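Local coordinates for lipoprotein LPPX (PDB 2BYO) that probably carries phthiocerol dimycocerosates from the cell membrane to the outer membrane, with a large hydrophobic cavity able to hold one such lipid, at residues L25-Q30 / G177-V182; P84-G89 / D98-L103; E137-I142 / T170-Q175. All coordinates share one frame; numbering follows the deposited sequence.

Contact 1 (L25-Q30 / G177-V182)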
loop_
_atom_site.group_PDB
_atom_site.type_symbol
_atom_site.label_atom_id
_atom_site.label_comp_id
_atom_site.label_asym_id
_atom_site.label_seq_id
_atom_site.Cartn_x
_atom_site.Cartn_y
_atom_site.Cartn_z
ATOM N N LEU A 25 -14.471 9.361 -8.128
ATOM C CA LEU A 25 -13.385 10.032 -7.434
ATOM C C LEU A 25 -13.765 10.341 -5.987
ATOM O O LEU A 25 -12.942 10.213 -5.086
ATOM C CB LEU A 25 -12.988 11.333 -8.150
ATOM C CG LEU A 25 -11.583 11.393 -8.749
ATOM C CD1 LEU A 25 -11.248 12.849 -9.034
ATOM C CD2 LEU A 25 -10.527 10.766 -7.845
ATOM N N ALA A 26 -15.010 10.765 -5.784
ATOM C CA ALA A 26 -15.505 11.093 -4.462
ATOM C C ALA A 26 -15.454 9.865 -3.562
ATOM O O ALA A 26 -15.051 9.960 -2.404
ATOM C CB ALA A 26 -16.920 11.635 -4.547
ATOM N N GLU A 27 -15.866 8.717 -4.099
ATOM C CA GLU A 27 -15.862 7.472 -3.345
ATOM C C GLU A 27 -14.444 7.051 -2.986
ATOM O O GLU A 27 -14.208 6.580 -1.877
ATOM C CB GLU A 27 -16.576 6.364 -4.120
ATOM C CG GLU A 27 -16.713 5.028 -3.381
ATOM C CD GLU A 27 -17.614 5.103 -2.153
ATOM O OE1 GLU A 27 -17.829 4.053 -1.513
ATOM O OE2 GLU A 27 -18.114 6.194 -1.822
ATOM N N ILE A 28 -13.495 7.222 -3.907
ATOM C CA ILE A 28 -12.093 6.924 -3.581
ATOM C C ILE A 28 -11.566 7.880 -2.494
ATOM O O ILE A 28 -10.851 7.456 -1.583
ATOM C CB ILE A 28 -11.172 6.994 -4.814
ATOM C CG1 ILE A 28 -11.590 5.949 -5.854
ATOM C CG2 ILE A 28 -9.708 6.771 -4.396
ATOM C CD1 ILE A 28 -10.989 6.189 -7.213
ATOM N N ARG A 29 -11.911 9.159 -2.584
ATOM C CA ARG A 29 -11.506 10.107 -1.539
ATOM C C ARG A 29 -12.068 9.738 -0.167
ATOM O O ARG A 29 -11.389 9.908 0.841
ATOM C CB ARG A 29 -11.895 11.533 -1.884
ATOM C CG ARG A 29 -10.903 12.218 -2.768
ATOM C CD ARG A 29 -11.384 13.610 -3.119
ATOM N NE ARG A 29 -10.310 14.447 -3.657
ATOM C CZ ARG A 29 -10.236 14.909 -4.911
ATOM N NH1 ARG A 29 -9.199 15.669 -5.260
ATOM N NH2 ARG A 29 -11.181 14.641 -5.818
ATOM N N GLN A 30 -13.294 9.226 -0.128
ATOM C CA GLN A 30 -13.846 8.697 1.117
ATOM C C GLN A 30 -12.962 7.589 1.720
ATOM O O GLN A 30 -12.762 7.570 2.936
ATOM C CB GLN A 30 -15.266 8.177 0.914
ATOM C CG GLN A 30 -16.307 9.252 0.649
ATOM C CD GLN A 30 -16.878 9.897 1.917
ATOM O OE1 GLN A 30 -16.621 9.452 3.033
ATOM N NE2 GLN A 30 -17.668 10.945 1.736
ATOM N N GLY A 177 -20.232 1.092 5.400
ATOM C CA GLY A 177 -20.293 2.381 6.108
ATOM C C GLY A 177 -18.916 2.936 6.480
ATOM O O GLY A 177 -18.763 4.131 6.708
ATOM N N SER A 178 -17.908 2.067 6.516
ATOM C CA SER A 178 -16.558 2.456 6.937
ATOM C C SER A 178 -15.735 3.110 5.829
ATOM O O SER A 178 -14.788 3.839 6.113
ATOM C CB SER A 178 -15.794 1.231 7.407
ATOM O OG SER A 178 -15.531 0.357 6.318
ATOM N N HIS A 179 -16.074 2.812 4.579
ATOM C CA HIS A 179 -15.256 3.198 3.412
ATOM C C HIS A 179 -13.813 2.699 3.495
ATOM O O HIS A 179 -12.921 3.294 2.905
ATOM C CB HIS A 179 -15.279 4.717 3.209
ATOM C CG HIS A 179 -16.598 5.244 2.732
ATOM N ND1 HIS A 179 -17.481 5.897 3.559
ATOM C CD2 HIS A 179 -17.176 5.219 1.510
ATOM C CE1 HIS A 179 -18.552 6.245 2.874
ATOM N NE2 HIS A 179 -18.391 5.851 1.625
ATOM N N HIS A 180 -13.578 1.600 4.207
ATOM C CA HIS A 180 -12.210 1.106 4.376
ATOM C C HIS A 180 -11.631 0.791 3.011
ATOM O O HIS A 180 -12.329 0.251 2.152
ATOM C CB HIS A 180 -12.155 -0.172 5.212
ATOM C CG HIS A 180 -12.363 0.045 6.675
ATOM N ND1 HIS A 180 -13.061 -0.850 7.464
ATOM C CD2 HIS A 180 -11.960 1.041 7.495
ATOM C CE1 HIS A 180 -13.076 -0.407 8.709
ATOM N NE2 HIS A 180 -12.412 0.734 8.757
ATOM N N LEU A 181 -10.366 1.133 2.818
ATOM C CA LEU A 181 -9.656 0.725 1.618
ATOM C C LEU A 181 -9.180 -0.708 1.847
ATOM O O LEU A 181 -8.054 -0.934 2.317
ATOM C CB LEU A 181 -8.487 1.678 1.339
ATOM C CG LEU A 181 -7.725 1.427 0.028
ATOM C CD1 LEU A 181 -8.638 1.516 -1.206
ATOM C CD2 LEU A 181 -6.580 2.437 -0.106
ATOM N N VAL A 182 -10.049 -1.672 1.553
ATOM C CA VAL A 182 -9.769 -3.082 1.872
ATOM C C VAL A 182 -8.566 -3.569 1.054
ATOM O O VAL A 182 -7.672 -4.252 1.570
ATOM C CB VAL A 182 -11.007 -3.980 1.621
ATOM C CG1 VAL A 182 -10.694 -5.446 1.928
ATOM C CG2 VAL A 182 -12.179 -3.511 2.457
#
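Helix 22-36 lies against one arm of the U-shaped half-barrel, and here Glu27 and Gln30, one turn apart on it, receive the ring of His179 from the turn between strands 167-174 and 181-187. The two side chains meet different parts of the imidazole. Gln30 covers one face: its CB sits 3.8 Å from the centroid of the His179 ring, a CH-pi contact displaced toward the rim. The Gln30 chain then bends at chi2, and the amide, tilted 31° to the ring, stays over the same face, with OE1 3.7 Å from ND1 of His179. Glu27 comes in at the edge. Its CG stands opposite the backbone N (chi1 -176°) and the chain kinks at chi2, which carries OE1 to 3.3 Å from CD2 of His179; the carboxylate is turned 68° from the ring plane.

His179 has positive phi, in the left-handed helical region. Just before it, Ser178 OG accepts from the backbone N of His180 at 3.1 Å, closing an ST turn. His180 points away from the helix, stacks with Trp200 and gives NE2 to a zinc ion. Further on, Leu181, at the centre of an inverse gamma turn, touches the bound docosahexaenoic acid together with Ile28.

With a carboxylate at its edge, His179 is placed in a field that would tend to raise its basicity, although the contact lies at the surface, where any such effect is likely to be modest.

Contact 2 (P84-G89 / D98-L103). With ZN (zinc ion), chain D; OAA (oxaloacetate ion), chain L; MLT (D-malate), chain M.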
loop_
_atom_site.group_PDB
_atom_site.type_symbol
_atom_site.label_atom_id
_atom_site.label_comp_id
_atom_site.label_asym_id
_atom_site.label_seq_id
_atom_site.Cartn_x
_atom_site.Cartn_y
_atom_site.Cartn_z
ATOM N N PRO A 84 11.965 -10.981 9.891
ATOM C CA PRO A 84 11.342 -9.925 10.688
ATOM C C PRO A 84 11.579 -8.535 10.086
ATOM O O PRO A 84 12.658 -8.270 9.548
ATOM C CB PRO A 84 12.032 -10.052 12.047
ATOM C CG PRO A 84 12.631 -11.427 12.060
ATOM C CD PRO A 84 12.959 -11.747 10.659
ATOM N N PHE A 85 10.572 -7.671 10.204
ATOM C CA PHE A 85 10.528 -6.375 9.518
ATOM C C PHE A 85 10.091 -5.321 10.512
ATOM O O PHE A 85 9.168 -5.553 11.281
ATOM C CB PHE A 85 9.519 -6.425 8.350
ATOM C CG PHE A 85 9.227 -5.073 7.728
ATOM C CD1 PHE A 85 9.939 -4.634 6.617
ATOM C CD2 PHE A 85 8.261 -4.241 8.261
ATOM C CE1 PHE A 85 9.690 -3.391 6.047
ATOM C CE2 PHE A 85 7.999 -2.981 7.690
ATOM C CZ PHE A 85 8.717 -2.563 6.584
ATOM N N ARG A 86 10.734 -4.159 10.489
ATOM C CA ARG A 86 10.267 -3.043 11.319
ATOM C C ARG A 86 10.501 -1.676 10.691
ATOM O O ARG A 86 11.376 -1.495 9.845
ATOM C CB ARG A 86 10.887 -3.086 12.728
ATOM C CG ARG A 86 12.362 -2.799 12.745
ATOM C CD ARG A 86 13.009 -3.073 14.094
ATOM N NE ARG A 86 14.405 -2.636 14.069
ATOM C CZ ARG A 86 15.316 -2.899 15.008
ATOM N NH1 ARG A 86 15.015 -3.634 16.076
ATOM N NH2 ARG A 86 16.546 -2.432 14.865
ATOM N N VAL A 87 9.660 -0.733 11.098
ATOM C CA VAL A 87 9.900 0.682 10.894
ATOM C C VAL A 87 9.956 1.321 12.285
ATOM O O VAL A 87 8.979 1.282 13.036
ATOM C CB VAL A 87 8.796 1.339 10.032
ATOM C CG1 VAL A 87 8.970 2.857 10.006
ATOM C CG2 VAL A 87 8.827 0.782 8.629
ATOM N N GLN A 88 11.113 1.881 12.620
ATOM C CA GLN A 88 11.315 2.582 13.879
ATOM C C GLN A 88 11.992 3.907 13.582
ATOM O O GLN A 88 13.050 3.937 12.954
ATOM C CB GLN A 88 12.198 1.754 14.816
ATOM C CG GLN A 88 11.514 0.510 15.361
ATOM C CD GLN A 88 12.318 -0.177 16.456
ATOM O OE1 GLN A 88 13.508 0.110 16.669
ATOM N NE2 GLN A 88 11.668 -1.108 17.154
ATOM N N GLY A 89 11.390 5.001 14.037
ATOM C CA GLY A 89 11.908 6.327 13.723
ATOM C C GLY A 89 11.985 6.483 12.214
ATOM O O GLY A 89 11.001 6.259 11.511
ATOM N N ASP A 98 20.919 -13.165 13.363
ATOM C CA ASP A 98 20.733 -12.410 14.611
ATOM C C ASP A 98 20.904 -10.897 14.436
ATOM O O ASP A 98 21.008 -10.175 15.428
ATOM C CB ASP A 98 21.706 -12.891 15.701
ATOM C CG ASP A 98 23.168 -12.683 15.324
ATOM O OD1 ASP A 98 23.494 -12.717 14.127
ATOM O OD2 ASP A 98 23.994 -12.503 16.228
ATOM N N ASP A 99 20.944 -10.417 13.195
ATOM C CA ASP A 99 21.409 -9.055 12.922
ATOM C C ASP A 99 20.378 -8.259 12.147
ATOM O O ASP A 99 19.931 -8.685 11.076
ATOM C CB ASP A 99 22.710 -9.076 12.111
ATOM C CG ASP A 99 23.795 -9.898 12.756
ATOM O OD1 ASP A 99 24.227 -9.570 13.880
ATOM O OD2 ASP A 99 24.251 -10.876 12.118
ATOM N N TRP A 100 20.020 -7.097 12.695
ATOM C CA TRP A 100 19.188 -6.119 12.001
ATOM C C TRP A 100 20.013 -5.321 11.001
ATOM O O TRP A 100 21.106 -4.906 11.313
ATOM C CB TRP A 100 18.560 -5.159 13.019
ATOM C CG TRP A 100 17.472 -5.807 13.787
ATOM C CD1 TRP A 100 17.550 -6.345 15.041
ATOM C CD2 TRP A 100 16.134 -6.012 13.342
ATOM N NE1 TRP A 100 16.329 -6.866 15.402
ATOM C CE2 TRP A 100 15.447 -6.678 14.372
ATOM C CE3 TRP A 100 15.445 -5.692 12.165
ATOM C CZ2 TRP A 100 14.108 -7.021 14.266
ATOM C CZ3 TRP A 100 14.124 -6.038 12.058
ATOM C CH2 TRP A 100 13.462 -6.695 13.101
ATOM N N SER A 101 19.485 -5.117 9.798
ATOM C CA SER A 101 20.088 -4.188 8.854
ATOM C C SER A 101 19.023 -3.239 8.308
ATOM O O SER A 101 17.864 -3.614 8.157
ATOM C CB SER A 101 20.781 -4.934 7.715
ATOM O OG SER A 101 19.852 -5.710 6.996
ATOM N N ASN A 102 19.442 -2.009 8.028
ATOM C CA ASN A 102 18.576 -0.973 7.479
ATOM C C ASN A 102 18.515 -1.062 5.959
ATOM O O ASN A 102 19.543 -0.992 5.295
ATOM C CB ASN A 102 19.102 0.412 7.881
ATOM C CG ASN A 102 19.068 0.644 9.390
ATOM O OD1 ASN A 102 18.153 0.200 10.078
ATOM N ND2 ASN A 102 20.062 1.352 9.900
ATOM N N LEU A 103 17.309 -1.217 5.416
ATOM C CA LEU A 103 17.099 -1.225 3.960
ATOM C C LEU A 103 16.906 0.182 3.421
ATOM O O LEU A 103 17.180 0.465 2.245
ATOM C CB LEU A 103 15.882 -2.070 3.589
ATOM C CG LEU A 103 15.944 -3.557 3.936
ATOM C CD1 LEU A 103 14.708 -4.246 3.415
ATOM C CD2 LEU A 103 17.191 -4.206 3.368
HETATM ZN ZN ZN D . 25.083 -12.260 13.173
HETATM O O1 OAA L . 9.409 -8.130 13.995
HETATM O O2 OAA L . 10.699 -6.871 15.194
HETATM O O4 OAA L . 10.276 -11.025 17.142
HETATM O O5 OAA L . 10.313 -9.332 18.524
HETATM O O3 OAA L . 12.930 -9.942 16.657
HETATM C C1 OAA L . 10.388 -8.010 14.775
HETATM C C2 OAA L . 11.213 -9.224 15.163
HETATM C C3 OAA L . 11.712 -9.233 16.605
HETATM C C4 OAA L . 10.711 -9.898 17.473
HETATM C C1 MLT M . 19.663 4.514 3.030
HETATM O O1 MLT M . 18.753 5.328 3.281
HETATM O O2 MLT M . 20.297 4.004 3.984
HETATM C C2 MLT M . 19.975 4.136 1.605
HETATM O O3 MLT M . 19.869 5.240 0.723
HETATM C C3 MLT M . 19.073 2.980 1.174
HETATM C C4 MLT M . 17.743 3.417 0.597
HETATM O O4 MLT M . 17.005 4.257 1.180
HETATM O O5 MLT M . 17.359 2.908 -0.487
#
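Arg86 lays its guanidinium flat on the indole of Trp100, the two planes only 6° apart and their centres 3.7 Å from each other. CZ of Arg86 sits over the five-membered ring, 14° off its normal, in a cation-pi contact, while NH1 of Arg86 is 3.5 Å from CE2 of Trp100. Nearer the backbone, CD of the same side chain lies over the six-membered ring, 3.8 Å from its centroid, so methylene and charged group share one face of the indole. The arginine reaches this place with CG between its backbone N and carbonyl carbon (chi1 69°) and the side chain extended from there to NE. Gln88 OE1 lies over the opposite face of the guanidinium, which is thus sandwiched between amide oxygen and indole.

Pro84 meets the far rim of the indole, its CB 3.8 Å from Trp100 CH2. Oxaloacetate sits at this same end, with O2 3.5 Å from Trp100 CH2 at the edge of the ring. The two residues just before Trp100 bind a zinc ion, through Asp98 OD1 and Asp99 OD2, each at 1.9 Å.

Phe85 points away from Trp100 and, like Val87, touches a bound alpha-linolenic acid. Strand 91-96 runs between the two strands, so Arg86 and Trp100 pair across it, an arrangement of second-neighbour strands in an antiparallel meander, here at one end of the half-barrel sheet.

Contact 3 (E137-I142 / T170-Q175)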
loop_
_atom_site.group_PDB
_atom_site.type_symbol
_atom_site.label_atom_id
_atom_site.label_comp_id
_atom_site.label_asym_id
_atom_site.label_seq_id
_atom_site.Cartn_x
_atom_site.Cartn_y
_atom_site.Cartn_z
ATOM N N GLU A 137 -17.332 -6.948 -5.169
ATOM C CA GLU A 137 -16.516 -8.130 -4.925
ATOM C C GLU A 137 -16.308 -8.296 -3.410
ATOM O O GLU A 137 -16.095 -7.309 -2.689
ATOM C CB GLU A 137 -15.168 -7.979 -5.631
ATOM C CG GLU A 137 -14.241 -9.185 -5.499
ATOM C CD GLU A 137 -12.923 -9.002 -6.238
ATOM O OE1 GLU A 137 -12.925 -8.379 -7.321
ATOM O OE2 GLU A 137 -11.884 -9.493 -5.733
ATOM N N VAL A 138 -16.402 -9.538 -2.934
ATOM C CA VAL A 138 -16.217 -9.853 -1.523
ATOM C C VAL A 138 -14.751 -10.209 -1.289
ATOM O O VAL A 138 -14.192 -11.057 -1.983
ATOM C CB VAL A 138 -17.138 -11.002 -1.053
ATOM C CG1 VAL A 138 -16.964 -11.254 0.449
ATOM C CG2 VAL A 138 -18.600 -10.671 -1.357
ATOM N N ILE A 139 -14.130 -9.519 -0.337
ATOM C CA ILE A 139 -12.753 -9.789 0.071
ATOM C C ILE A 139 -12.746 -9.953 1.577
ATOM O O ILE A 139 -13.170 -9.042 2.295
ATOM C CB ILE A 139 -11.801 -8.631 -0.299
ATOM C CG1 ILE A 139 -11.704 -8.482 -1.816
ATOM C CG2 ILE A 139 -10.417 -8.868 0.291
ATOM C CD1 ILE A 139 -11.042 -7.208 -2.240
ATOM N N ASP A 140 -12.264 -11.104 2.058
ATOM C CA ASP A 140 -12.200 -11.392 3.498
ATOM C C ASP A 140 -13.560 -11.195 4.167
ATOM O O ASP A 140 -13.659 -10.627 5.254
ATOM C CB ASP A 140 -11.161 -10.491 4.188
ATOM C CG ASP A 140 -9.747 -10.760 3.729
ATOM O OD1 ASP A 140 -9.428 -11.934 3.436
ATOM O OD2 ASP A 140 -8.950 -9.795 3.684
ATOM N N GLY A 141 -14.617 -11.643 3.506
ATOM C CA GLY A 141 -15.960 -11.511 4.067
ATOM C C GLY A 141 -16.571 -10.116 4.008
ATOM O O GLY A 141 -17.687 -9.926 4.482
ATOM N N ILE A 142 -15.861 -9.153 3.407
ATOM C CA ILE A 142 -16.350 -7.774 3.270
ATOM C C ILE A 142 -16.767 -7.504 1.822
ATOM O O ILE A 142 -16.001 -7.784 0.887
ATOM C CB ILE A 142 -15.262 -6.749 3.690
ATOM C CG1 ILE A 142 -14.796 -7.011 5.126
ATOM C CG2 ILE A 142 -15.773 -5.295 3.589
ATOM C CD1 ILE A 142 -13.415 -6.407 5.412
ATOM N N THR A 170 -6.297 -0.633 -9.261
ATOM C CA THR A 170 -7.616 -1.007 -8.770
ATOM C C THR A 170 -7.701 -0.740 -7.272
ATOM O O THR A 170 -6.712 -0.908 -6.559
ATOM C CB THR A 170 -7.902 -2.499 -9.002
ATOM O OG1 THR A 170 -7.628 -2.838 -10.369
ATOM C CG2 THR A 170 -9.396 -2.830 -8.670
ATOM N N VAL A 171 -8.866 -0.291 -6.810
ATOM C CA VAL A 171 -9.129 -0.177 -5.376
ATOM C C VAL A 171 -10.434 -0.890 -5.056
ATOM O O VAL A 171 -11.346 -0.927 -5.890
ATOM C CB VAL A 171 -9.216 1.297 -4.881
ATOM C CG1 VAL A 171 -7.885 2.023 -5.106
ATOM C CG2 VAL A 171 -10.366 2.056 -5.538
ATOM N N TRP A 172 -10.505 -1.445 -3.850
ATOM C CA TRP A 172 -11.698 -2.106 -3.347
ATOM C C TRP A 172 -12.102 -1.432 -2.049
ATOM O O TRP A 172 -11.346 -1.455 -1.065
ATOM C CB TRP A 172 -11.407 -3.575 -3.090
ATOM C CG TRP A 172 -11.250 -4.432 -4.320
ATOM C CD1 TRP A 172 -12.220 -5.187 -4.909
ATOM C CD2 TRP A 172 -10.050 -4.659 -5.079
ATOM N NE1 TRP A 172 -11.710 -5.857 -5.993
ATOM C CE2 TRP A 172 -10.382 -5.551 -6.125
ATOM C CE3 TRP A 172 -8.732 -4.186 -4.990
ATOM C CZ2 TRP A 172 -9.441 -5.992 -7.064
ATOM C CZ3 TRP A 172 -7.801 -4.623 -5.924
ATOM C CH2 TRP A 172 -8.164 -5.510 -6.953
ATOM N N ILE A 173 -13.293 -0.837 -2.051
ATOM C CA ILE A 173 -13.732 0.046 -0.985
ATOM C C ILE A 173 -14.934 -0.558 -0.298
ATOM O O ILE A 173 -15.947 -0.824 -0.940
ATOM C CB ILE A 173 -14.095 1.456 -1.526
ATOM C CG1 ILE A 173 -12.864 2.103 -2.175
ATOM C CG2 ILE A 173 -14.628 2.357 -0.404
ATOM C CD1 ILE A 173 -13.199 3.259 -3.073
ATOM N N ALA A 174 -14.820 -0.751 1.017
ATOM C CA ALA A 174 -15.869 -1.397 1.804
ATOM C C ALA A 174 -17.203 -0.694 1.598
ATOM O O ALA A 174 -17.256 0.542 1.476
ATOM C CB ALA A 174 -15.501 -1.395 3.279
ATOM N N GLN A 175 -18.274 -1.485 1.559
ATOM C CA GLN A 175 -19.637 -0.955 1.443
ATOM C C GLN A 175 -20.375 -0.953 2.780
ATOM O O GLN A 175 -21.575 -0.758 2.818
ATOM C CB GLN A 175 -20.426 -1.770 0.423
ATOM C CG GLN A 175 -19.836 -1.722 -0.979
ATOM C CD GLN A 175 -20.440 -2.758 -1.902
ATOM O OE1 GLN A 175 -21.139 -3.673 -1.456
ATOM N NE2 GLN A 175 -20.164 -2.629 -3.201
#
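Residues 139 to 142 form a type I' beta turn, with Ile139 N bonded to Ile142 O at 2.8 Å and Ile142 N to Ile139 O at 2.9 Å, while segment 170-175 lies on strand 167-174, which borders 142-151 and is the second neighbour of 129-139. Trp172 carries most of the contact. Its NE1 donates to Glu137 OE1 over 3.1 Å, with an angle of 156° at the hydrogen. The oxygen lies 16° out of the ring plane, close to its edge, yet the N-H meets the carboxylate from well above the carboxylate plane. The glutamate gets there by stretching out fully, CG anti to the backbone N (chi1 -178°) and the chain straight beyond it.

Turn and bond both belong to the meander of the half-barrel: strands 129-139 and 142-151 make a tight two-residue hairpin at the edge of the sheet. Trp172 therefore reaches across the middle strand, touching Thr144 and Lys146 on it.

The indole is packed on both faces. Ile139 CD1 stands 3.7 Å from the centroid of the five-membered ring in a CH-pi contact, and Thr170 CG2 covers the opposite face; both are offset toward the rim. At the last residue of the turn, Ile142 CG2 rests 3.9 Å from CB of Ala174, which also touches His180; Trp200 and Asp176 adjoin Ile142 there.

From the N terminus, helix 22-36 supplies the first half of contact 1, which stays open for 146 residues until the turn before strand 181-187 returns to it. Inside that long span, contact 2 opens and closes early, across strand 91-96, at one end of the sheet. Contact 3 follows in series after it, joining the hairpin at the other end to strand 167-174, and also closes before contact 1. Contacts 1 and 3 touch: His180 O lies 2.9 Å from Ala174 N, a probable hydrogen bond where the loop leads into strand 181-187, the neighbour of 167-174. Contact 2 is remote, its centre about 32 Å from that of contact 1.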